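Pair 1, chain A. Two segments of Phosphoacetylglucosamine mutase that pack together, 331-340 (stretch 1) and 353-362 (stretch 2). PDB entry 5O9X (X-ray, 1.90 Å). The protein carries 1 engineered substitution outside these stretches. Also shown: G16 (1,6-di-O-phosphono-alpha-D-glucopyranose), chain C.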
# COMPACT_ATOMS: atom_id res chain seq x y z
N LYS A 331 -4.31 -10.64 -21.65
CA LYS A 331 -4.01 -11.69 -20.65
C LYS A 331 -3.85 -11.09 -19.19
O LYS A 331 -2.94 -10.29 -18.87
CB LYS A 331 -2.79 -12.57 -21.07
CG LYS A 331 -2.80 -13.27 -22.46
CD LYS A 331 -4.17 -13.73 -22.94
CE LYS A 331 -4.40 -15.23 -22.75
NZ LYS A 331 -5.83 -15.57 -23.03
N ILE A 332 -4.76 -11.51 -18.33
CA ILE A 332 -4.76 -11.05 -16.95
C ILE A 332 -3.97 -12.04 -16.07
O ILE A 332 -4.14 -13.25 -16.18
CB ILE A 332 -6.22 -10.93 -16.41
CG1 ILE A 332 -7.03 -10.00 -17.31
CG2 ILE A 332 -6.27 -10.45 -14.95
CD1 ILE A 332 -8.52 -10.19 -17.07
N GLY A 333 -3.20 -11.52 -15.14
CA GLY A 333 -2.63 -12.37 -14.13
C GLY A 333 -2.89 -11.72 -12.76
O GLY A 333 -3.02 -10.47 -12.66
N VAL A 334 -2.95 -12.56 -11.71
CA VAL A 334 -3.13 -12.05 -10.33
C VAL A 334 -1.89 -12.32 -9.45
O VAL A 334 -1.47 -13.49 -9.28
CB VAL A 334 -4.38 -12.64 -9.68
CG1 VAL A 334 -4.62 -11.99 -8.26
CG2 VAL A 334 -5.62 -12.48 -10.64
N VAL A 335 -1.35 -11.27 -8.85
CA VAL A 335 -0.19 -11.41 -7.96
C VAL A 335 -0.72 -11.39 -6.54
O VAL A 335 -1.55 -10.51 -6.22
CB VAL A 335 0.79 -10.26 -8.19
CG1 VAL A 335 2.00 -10.38 -7.27
CG2 VAL A 335 1.29 -10.36 -9.67
N GLN A 336 -0.25 -12.35 -5.72
CA GLN A 336 -0.67 -12.49 -4.35
C GLN A 336 0.57 -12.54 -3.46
O GLN A 336 1.72 -12.61 -3.97
CB GLN A 336 -1.54 -13.76 -4.14
CG GLN A 336 -2.85 -13.78 -5.02
CD GLN A 336 -3.73 -14.90 -4.55
OE1 GLN A 336 -3.37 -16.07 -4.64
NE2 GLN A 336 -4.86 -14.57 -4.01
N THR A 337 0.35 -12.53 -2.14
CA THR A 337 1.40 -12.99 -1.21
C THR A 337 0.88 -14.20 -0.43
O THR A 337 -0.29 -14.60 -0.57
CB THR A 337 1.93 -11.88 -0.27
OG1 THR A 337 0.93 -11.54 0.75
CG2 THR A 337 2.15 -10.57 -1.11
N ALA A 338 1.72 -14.72 0.47
CA ALA A 338 1.41 -15.94 1.22
C ALA A 338 0.29 -15.66 2.23
O ALA A 338 -0.36 -16.62 2.65
CB ALA A 338 2.71 -16.44 1.90
N TYR A 339 -0.03 -14.38 2.53
CA TYR A 339 -1.10 -14.06 3.47
C TYR A 339 -2.47 -14.24 2.77
O TYR A 339 -3.51 -14.13 3.47
CB TYR A 339 -0.99 -12.58 3.92
CG TYR A 339 0.18 -12.44 4.89
CD1 TYR A 339 0.06 -12.93 6.20
CD2 TYR A 339 1.41 -11.97 4.45
CE1 TYR A 339 1.11 -12.86 7.09
CE2 TYR A 339 2.48 -11.87 5.36
CZ TYR A 339 2.31 -12.37 6.65
OH TYR A 339 3.37 -12.37 7.54
N ALA A 340 -2.50 -14.40 1.43
CA ALA A 340 -3.78 -14.60 0.76
C ALA A 340 -4.47 -15.88 1.23
O ALA A 340 -3.82 -16.94 1.37
CB ALA A 340 -3.62 -14.66 -0.77
N LYS A 353 -9.74 -19.07 -13.92
CA LYS A 353 -8.79 -19.72 -14.88
C LYS A 353 -7.69 -18.76 -15.30
O LYS A 353 -7.36 -18.61 -16.46
CB LYS A 353 -9.56 -20.38 -16.08
CG LYS A 353 -10.47 -21.53 -15.60
CD LYS A 353 -11.28 -22.17 -16.73
CE LYS A 353 -12.65 -22.64 -16.22
NZ LYS A 353 -13.73 -21.98 -17.02
N LEU A 354 -7.08 -18.10 -14.31
CA LEU A 354 -5.99 -17.13 -14.59
C LEU A 354 -4.74 -17.59 -13.89
O LEU A 354 -4.84 -18.28 -12.87
CB LEU A 354 -6.33 -15.67 -14.11
CG LEU A 354 -7.63 -15.00 -14.63
CD1 LEU A 354 -7.81 -13.67 -13.88
CD2 LEU A 354 -7.51 -14.75 -16.16
N PRO A 355 -3.57 -17.18 -14.40
CA PRO A 355 -2.38 -17.49 -13.64
C PRO A 355 -2.36 -16.61 -12.36
O PRO A 355 -2.91 -15.50 -12.37
CB PRO A 355 -1.25 -17.09 -14.60
CG PRO A 355 -1.87 -16.02 -15.50
CD PRO A 355 -3.25 -16.63 -15.75
N SER A 356 -1.79 -17.16 -11.27
CA SER A 356 -1.39 -16.37 -10.10
C SER A 356 0.10 -16.56 -9.76
O SER A 356 0.72 -17.57 -10.13
CB SER A 356 -2.28 -16.70 -8.88
OG SER A 356 -2.08 -18.03 -8.49
N VAL A 357 0.70 -15.56 -9.12
CA VAL A 357 2.12 -15.60 -8.78
C VAL A 357 2.13 -15.18 -7.30
O VAL A 357 1.36 -14.30 -6.93
CB VAL A 357 2.90 -14.57 -9.64
CG1 VAL A 357 4.39 -14.54 -9.25
CG2 VAL A 357 2.74 -14.96 -11.11
N CYS A 358 2.97 -15.82 -6.47
CA CYS A 358 3.06 -15.42 -5.07
C CYS A 358 4.39 -14.75 -4.91
O CYS A 358 5.42 -15.28 -5.35
CB CYS A 358 2.93 -16.70 -4.18
SG CYS A 358 2.88 -16.29 -2.41
N THR A 359 4.43 -13.56 -4.32
CA THR A 359 5.67 -12.82 -4.11
C THR A 359 5.88 -12.54 -2.62
O THR A 359 4.99 -12.80 -1.80
CB THR A 359 5.74 -11.44 -4.84
OG1 THR A 359 4.87 -10.51 -4.19
CG2 THR A 359 5.33 -11.55 -6.35
N ASN A 360 7.05 -12.01 -2.29
CA ASN A 360 7.29 -11.50 -0.91
C ASN A 360 6.28 -10.41 -0.53
O ASN A 360 5.75 -9.72 -1.41
CB ASN A 360 8.70 -10.86 -0.79
CG ASN A 360 9.83 -11.90 -0.81
OD1 ASN A 360 9.61 -13.10 -1.00
ND2 ASN A 360 11.05 -11.41 -0.65
N THR A 361 6.09 -10.22 0.78
CA THR A 361 5.30 -9.13 1.32
C THR A 361 5.93 -7.79 0.97
O THR A 361 7.18 -7.64 1.02
CB THR A 361 5.14 -9.31 2.84
OG1 THR A 361 4.12 -10.28 3.02
CG2 THR A 361 4.72 -8.03 3.55
N GLY A 362 5.07 -6.84 0.62
CA GLY A 362 5.55 -5.45 0.37
C GLY A 362 5.17 -5.13 -1.09
O GLY A 362 5.60 -5.82 -2.03
C1 G16 C . 3.42 -1.92 4.71
C2 G16 C . 3.71 -2.35 3.28
C3 G16 C . 2.81 -3.57 2.89
C4 G16 C . 2.93 -4.75 3.83
C5 G16 C . 2.63 -4.27 5.24
C6 G16 C . 2.98 -5.24 6.34
O1 G16 C . 2.06 -1.49 4.80
O2 G16 C . 3.56 -1.28 2.30
O3 G16 C . 3.08 -3.87 1.58
O4 G16 C . 1.99 -5.88 3.56
O5 G16 C . 3.48 -3.16 5.62
O6 G16 C . 4.45 -5.50 6.24
P G16 C . 5.16 -6.44 7.36
O1P G16 C . 4.36 -7.75 7.48
O2P G16 C . 5.08 -5.69 8.71
O3P G16 C . 6.65 -6.60 6.99
P' G16 C . 1.64 0.02 5.27
O1X G16 C . 2.71 1.00 4.73
O2X G16 C . 1.75 0.06 6.83
O3X G16 C . 0.21 0.24 4.92
O HOH W 1 1.57 -9.41 2.20
O HOH W 2 4.66 -13.90 0.68

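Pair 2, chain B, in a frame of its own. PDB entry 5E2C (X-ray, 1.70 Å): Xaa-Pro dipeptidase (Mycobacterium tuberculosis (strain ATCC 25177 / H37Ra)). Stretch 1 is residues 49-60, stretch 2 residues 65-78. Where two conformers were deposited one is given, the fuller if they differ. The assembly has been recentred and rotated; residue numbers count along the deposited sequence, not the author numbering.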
# COMPACT_ATOMS: atom_id res chain seq x y z
N ASP B 49 -26.67 -7.93 2.18
CA ASP B 49 -25.70 -8.87 2.72
C ASP B 49 -24.32 -8.65 2.13
O ASP B 49 -24.15 -8.15 1.01
CB ASP B 49 -26.12 -10.32 2.43
CG ASP B 49 -27.41 -10.71 3.13
OD1 ASP B 49 -27.67 -10.26 4.27
OD2 ASP B 49 -28.15 -11.51 2.52
N ALA B 50 -23.33 -9.05 2.92
CA ALA B 50 -21.93 -8.91 2.55
C ALA B 50 -21.53 -9.85 1.42
O ALA B 50 -22.17 -10.88 1.20
CB ALA B 50 -21.05 -9.14 3.77
N VAL B 51 -20.49 -9.48 0.69
CA VAL B 51 -19.98 -10.31 -0.40
C VAL B 51 -18.50 -10.60 -0.15
O VAL B 51 -17.70 -9.66 0.05
CB VAL B 51 -20.17 -9.62 -1.77
CG1 VAL B 51 -19.74 -10.54 -2.90
CG2 VAL B 51 -21.62 -9.16 -1.95
N LEU B 52 -18.13 -11.89 -0.15
CA LEU B 52 -16.73 -12.30 -0.02
C LEU B 52 -16.18 -12.58 -1.42
O LEU B 52 -16.88 -13.15 -2.24
CB LEU B 52 -16.64 -13.56 0.84
CG LEU B 52 -15.25 -14.14 1.11
CD1 LEU B 52 -14.46 -13.24 2.05
CD2 LEU B 52 -15.40 -15.52 1.73
N ALA B 53 -14.96 -12.15 -1.69
CA ALA B 53 -14.26 -12.51 -2.91
C ALA B 53 -12.92 -13.15 -2.58
O ALA B 53 -12.17 -12.68 -1.71
CB ALA B 53 -14.06 -11.30 -3.81
N THR B 54 -12.64 -14.24 -3.29
CA THR B 54 -11.34 -14.90 -3.20
C THR B 54 -11.01 -15.50 -4.55
O THR B 54 -11.75 -15.33 -5.50
CB THR B 54 -11.32 -15.95 -2.07
OG1 THR B 54 -9.99 -16.45 -1.92
CG2 THR B 54 -12.26 -17.10 -2.36
N ASP B 55 -9.87 -16.15 -4.67
CA ASP B 55 -9.52 -16.77 -5.94
C ASP B 55 -9.80 -18.28 -5.92
O ASP B 55 -10.20 -18.84 -4.90
CB ASP B 55 -8.08 -16.43 -6.33
CG ASP B 55 -7.06 -16.95 -5.33
OD1 ASP B 55 -6.86 -18.16 -5.31
OD2 ASP B 55 -6.42 -16.14 -4.62
N GLY B 56 -9.62 -18.92 -7.07
CA GLY B 56 -10.00 -20.33 -7.25
C GLY B 56 -9.33 -21.33 -6.30
O GLY B 56 -9.89 -22.40 -6.05
N ARG B 57 -8.17 -20.98 -5.76
CA ARG B 57 -7.45 -21.86 -4.81
C ARG B 57 -8.33 -22.12 -3.58
O ARG B 57 -8.22 -23.16 -2.93
CB ARG B 57 -6.13 -21.22 -4.36
CG ARG B 57 -5.08 -20.98 -5.46
CD ARG B 57 -3.88 -20.18 -4.93
NE ARG B 57 -4.21 -18.82 -4.52
CZ ARG B 57 -3.40 -17.98 -3.88
NH1 ARG B 57 -2.17 -18.34 -3.55
NH2 ARG B 57 -3.83 -16.77 -3.56
N TYR B 58 -9.22 -21.17 -3.28
CA TYR B 58 -9.97 -21.16 -2.03
C TYR B 58 -11.47 -21.36 -2.16
O TYR B 58 -12.22 -21.09 -1.21
CB TYR B 58 -9.70 -19.83 -1.34
CG TYR B 58 -8.26 -19.69 -0.91
CD1 TYR B 58 -7.73 -20.55 0.04
CD2 TYR B 58 -7.44 -18.72 -1.45
CE1 TYR B 58 -6.43 -20.43 0.45
CE2 TYR B 58 -6.12 -18.60 -1.06
CZ TYR B 58 -5.62 -19.47 -0.11
OH TYR B 58 -4.32 -19.34 0.29
N ARG B 59 -11.93 -21.80 -3.33
CA ARG B 59 -13.35 -22.02 -3.57
C ARG B 59 -13.99 -22.94 -2.54
O ARG B 59 -15.02 -22.61 -1.96
CB ARG B 59 -13.60 -22.56 -4.97
CG ARG B 59 -15.07 -22.63 -5.35
CD ARG B 59 -15.27 -23.43 -6.62
NE ARG B 59 -14.56 -22.83 -7.74
CZ ARG B 59 -15.05 -21.87 -8.53
NH1 ARG B 59 -16.28 -21.39 -8.36
NH2 ARG B 59 -14.30 -21.40 -9.52
N THR B 60 -13.37 -24.10 -2.32
CA THR B 60 -13.89 -25.06 -1.36
C THR B 60 -13.85 -24.52 0.08
O THR B 60 -14.80 -24.67 0.84
CB THR B 60 -13.10 -26.38 -1.45
OG1 THR B 60 -13.32 -26.97 -2.73
CG2 THR B 60 -13.54 -27.33 -0.37
N GLN B 65 -16.06 -22.34 5.20
CA GLN B 65 -15.81 -21.37 6.26
C GLN B 65 -16.85 -20.25 6.31
O GLN B 65 -17.15 -19.76 7.39
CB GLN B 65 -14.42 -20.77 6.13
CG GLN B 65 -13.32 -21.76 6.45
CD GLN B 65 -11.95 -21.13 6.48
OE1 GLN B 65 -11.63 -20.26 5.67
NE2 GLN B 65 -11.10 -21.62 7.37
N ALA B 66 -17.39 -19.87 5.16
CA ALA B 66 -18.33 -18.74 5.09
C ALA B 66 -19.56 -19.10 4.27
O ALA B 66 -19.90 -18.41 3.30
CB ALA B 66 -17.63 -17.52 4.50
N PRO B 67 -20.27 -20.18 4.67
CA PRO B 67 -21.45 -20.60 3.91
C PRO B 67 -22.61 -19.60 3.92
O PRO B 67 -23.50 -19.69 3.08
CB PRO B 67 -21.87 -21.90 4.61
CG PRO B 67 -21.31 -21.78 6.00
CD PRO B 67 -20.01 -21.07 5.81
N ASP B 68 -22.60 -18.67 4.88
CA ASP B 68 -23.61 -17.63 4.96
C ASP B 68 -23.42 -16.50 3.94
O ASP B 68 -24.31 -15.69 3.77
CB ASP B 68 -23.69 -17.07 6.37
CG ASP B 68 -22.37 -16.53 6.88
OD1 ASP B 68 -21.27 -16.95 6.42
OD2 ASP B 68 -22.43 -15.67 7.78
N LEU B 69 -22.27 -16.43 3.27
CA LEU B 69 -21.98 -15.34 2.35
C LEU B 69 -21.98 -15.77 0.90
O LEU B 69 -21.56 -16.89 0.57
CB LEU B 69 -20.59 -14.77 2.65
CG LEU B 69 -20.48 -14.08 4.00
CD1 LEU B 69 -19.06 -13.57 4.22
CD2 LEU B 69 -21.49 -12.94 4.06
N GLU B 70 -22.40 -14.85 0.02
CA GLU B 70 -22.11 -14.98 -1.41
C GLU B 70 -20.59 -14.89 -1.58
O GLU B 70 -19.97 -14.02 -0.98
CB GLU B 70 -22.76 -13.87 -2.24
CG GLU B 70 -22.29 -13.90 -3.70
CD GLU B 70 -22.74 -12.71 -4.54
OE1 GLU B 70 -23.40 -11.78 -4.02
OE2 GLU B 70 -22.38 -12.70 -5.73
N VAL B 71 -20.02 -15.80 -2.37
CA VAL B 71 -18.59 -15.81 -2.63
C VAL B 71 -18.38 -15.68 -4.12
O VAL B 71 -18.87 -16.49 -4.89
CB VAL B 71 -17.92 -17.13 -2.18
CG1 VAL B 71 -16.44 -17.13 -2.50
CG2 VAL B 71 -18.15 -17.35 -0.69
N ALA B 72 -17.66 -14.64 -4.52
CA ALA B 72 -17.23 -14.45 -5.89
C ALA B 72 -15.83 -15.01 -6.05
O ALA B 72 -14.99 -14.80 -5.18
CB ALA B 72 -17.23 -12.97 -6.23
N ILE B 73 -15.57 -15.70 -7.15
CA ILE B 73 -14.24 -16.23 -7.43
C ILE B 73 -13.60 -15.41 -8.53
O ILE B 73 -14.02 -15.46 -9.69
CB ILE B 73 -14.27 -17.74 -7.79
CG1 ILE B 73 -14.90 -18.57 -6.67
CG2 ILE B 73 -12.86 -18.24 -8.11
CD1 ILE B 73 -14.21 -18.47 -5.33
N GLU B 74 -12.58 -14.63 -8.17
CA GLU B 74 -12.06 -13.58 -9.05
C GLU B 74 -10.55 -13.43 -8.94
O GLU B 74 -9.98 -13.69 -7.88
CB GLU B 74 -12.71 -12.26 -8.65
CG GLU B 74 -14.20 -12.21 -8.93
CD GLU B 74 -14.50 -12.13 -10.41
OE1 GLU B 74 -13.66 -11.56 -11.14
OE2 GLU B 74 -15.57 -12.63 -10.84
N ARG B 75 -9.91 -13.00 -10.02
CA ARG B 75 -8.46 -12.81 -10.04
C ARG B 75 -8.02 -11.65 -9.15
O ARG B 75 -6.99 -11.75 -8.46
CB ARG B 75 -7.98 -12.59 -11.49
CG ARG B 75 -6.47 -12.60 -11.66
CD ARG B 75 -6.06 -12.31 -13.10
NE ARG B 75 -6.72 -13.21 -14.03
CZ ARG B 75 -6.23 -14.36 -14.51
NH1 ARG B 75 -5.01 -14.78 -14.18
NH2 ARG B 75 -6.96 -15.08 -15.33
N ALA B 76 -8.77 -10.55 -9.17
CA ALA B 76 -8.42 -9.32 -8.44
C ALA B 76 -9.57 -8.99 -7.49
O ALA B 76 -10.57 -8.38 -7.88
CB ALA B 76 -8.20 -8.18 -9.42
N VAL B 77 -9.46 -9.45 -6.26
CA VAL B 77 -10.63 -9.51 -5.38
C VAL B 77 -11.12 -8.13 -4.94
O VAL B 77 -12.31 -7.87 -4.90
CB VAL B 77 -10.40 -10.46 -4.18
CG1 VAL B 77 -10.21 -11.88 -4.67
CG2 VAL B 77 -9.23 -10.01 -3.31
N GLY B 78 -10.19 -7.24 -4.61
CA GLY B 78 -10.54 -5.89 -4.17
C GLY B 78 -11.22 -5.13 -5.29
O GLY B 78 -12.29 -4.54 -5.12
O HOH W 3 -24.00 -12.57 0.82

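Pair 1 and pair 2 each consist of two neighbouring parallel strands, and 14 central residues superpose with an RMSD of 0.7 Å. The strand axes approach to 4.5 Å in pair 1 and 4.6 Å in pair 2, with crossing angles of -31° and -28°. In each pair four backbone hydrogen bonds join the strands at matching positions, so this ladder owes nothing to side-chain identity. A:Val334 N donates to A:Pro355 O (3.0 Å) and A:Val357 N to A:Val334 O (3.0 Å); A:Gln336 N then donates to A:Val357 O (2.8 Å) and A:Thr359 N to A:Gln336 O (2.9 Å). In pair 2 the same sequence runs B:Leu52 N to B:Glu70 O (2.9 Å), B:Ala72 N to B:Leu52 O (2.8 Å), B:Thr54 N to B:Ala72 O (3.1 Å) and B:Glu74 N to B:Thr54 O (2.9 Å). The register gives A:Pro355 and B:Glu70 the same task: each offers its carbonyl, so the proline's lack of an N-H costs no bond here. Water 3 uses the amide that proline lacks, accepting from B:Glu70 N (2.9 Å) and donating to B:Ala50 O (2.5 Å).

A leucine, A:Leu354 or B:Leu69, precedes this position in both pairs, with chi1 m and chi2 t, and its CA-to-CB bond points toward the other strand. A:Leu354 CD1 lies 3.7 Å from A:Ile332 CG2 and 4.1 Å from A:Val334 CG2. At the matching places, B:Leu69 CD2 meets the smaller B:Ala50 CB at 3.8 Å and B:Leu69 CD1 reaches B:Leu52 CB at 4.2 Å. The longer B:Leu52 also extends CD2 to B:Val71 CG2 (4.1 Å), where pair 1 has A:Ser356.

On the face carrying A:Val335 and A:Val357, A:Val335 CG1 packs on A:Thr359 CG2 at 3.6 Å. The matching B:Ala53 is short, and its CB sits 4.3 Å from B:Ala72 CB and 3.8 Å from B:Val77 CB.

One residue before the last donor of the ladder, A:Cys358 matches B:Ile73. A:Cys358 SG comes within 3.5 Å of A:Ala338 N, whereas B:Ile73 CG2 approaches B:Gly56 N at 3.5 Å and its CG1 lies beneath one face of the B:Arg59 guanidinium, 3.6 Å from NH1. Water 1 links A:Thr337 OG1 (2.7 Å) to A:Thr361 OG1 (2.8 Å). The matching B:Asp55 turns to its own stretch: OD1 accepts from B:Arg57 NE (2.8 Å) in a salt bridge.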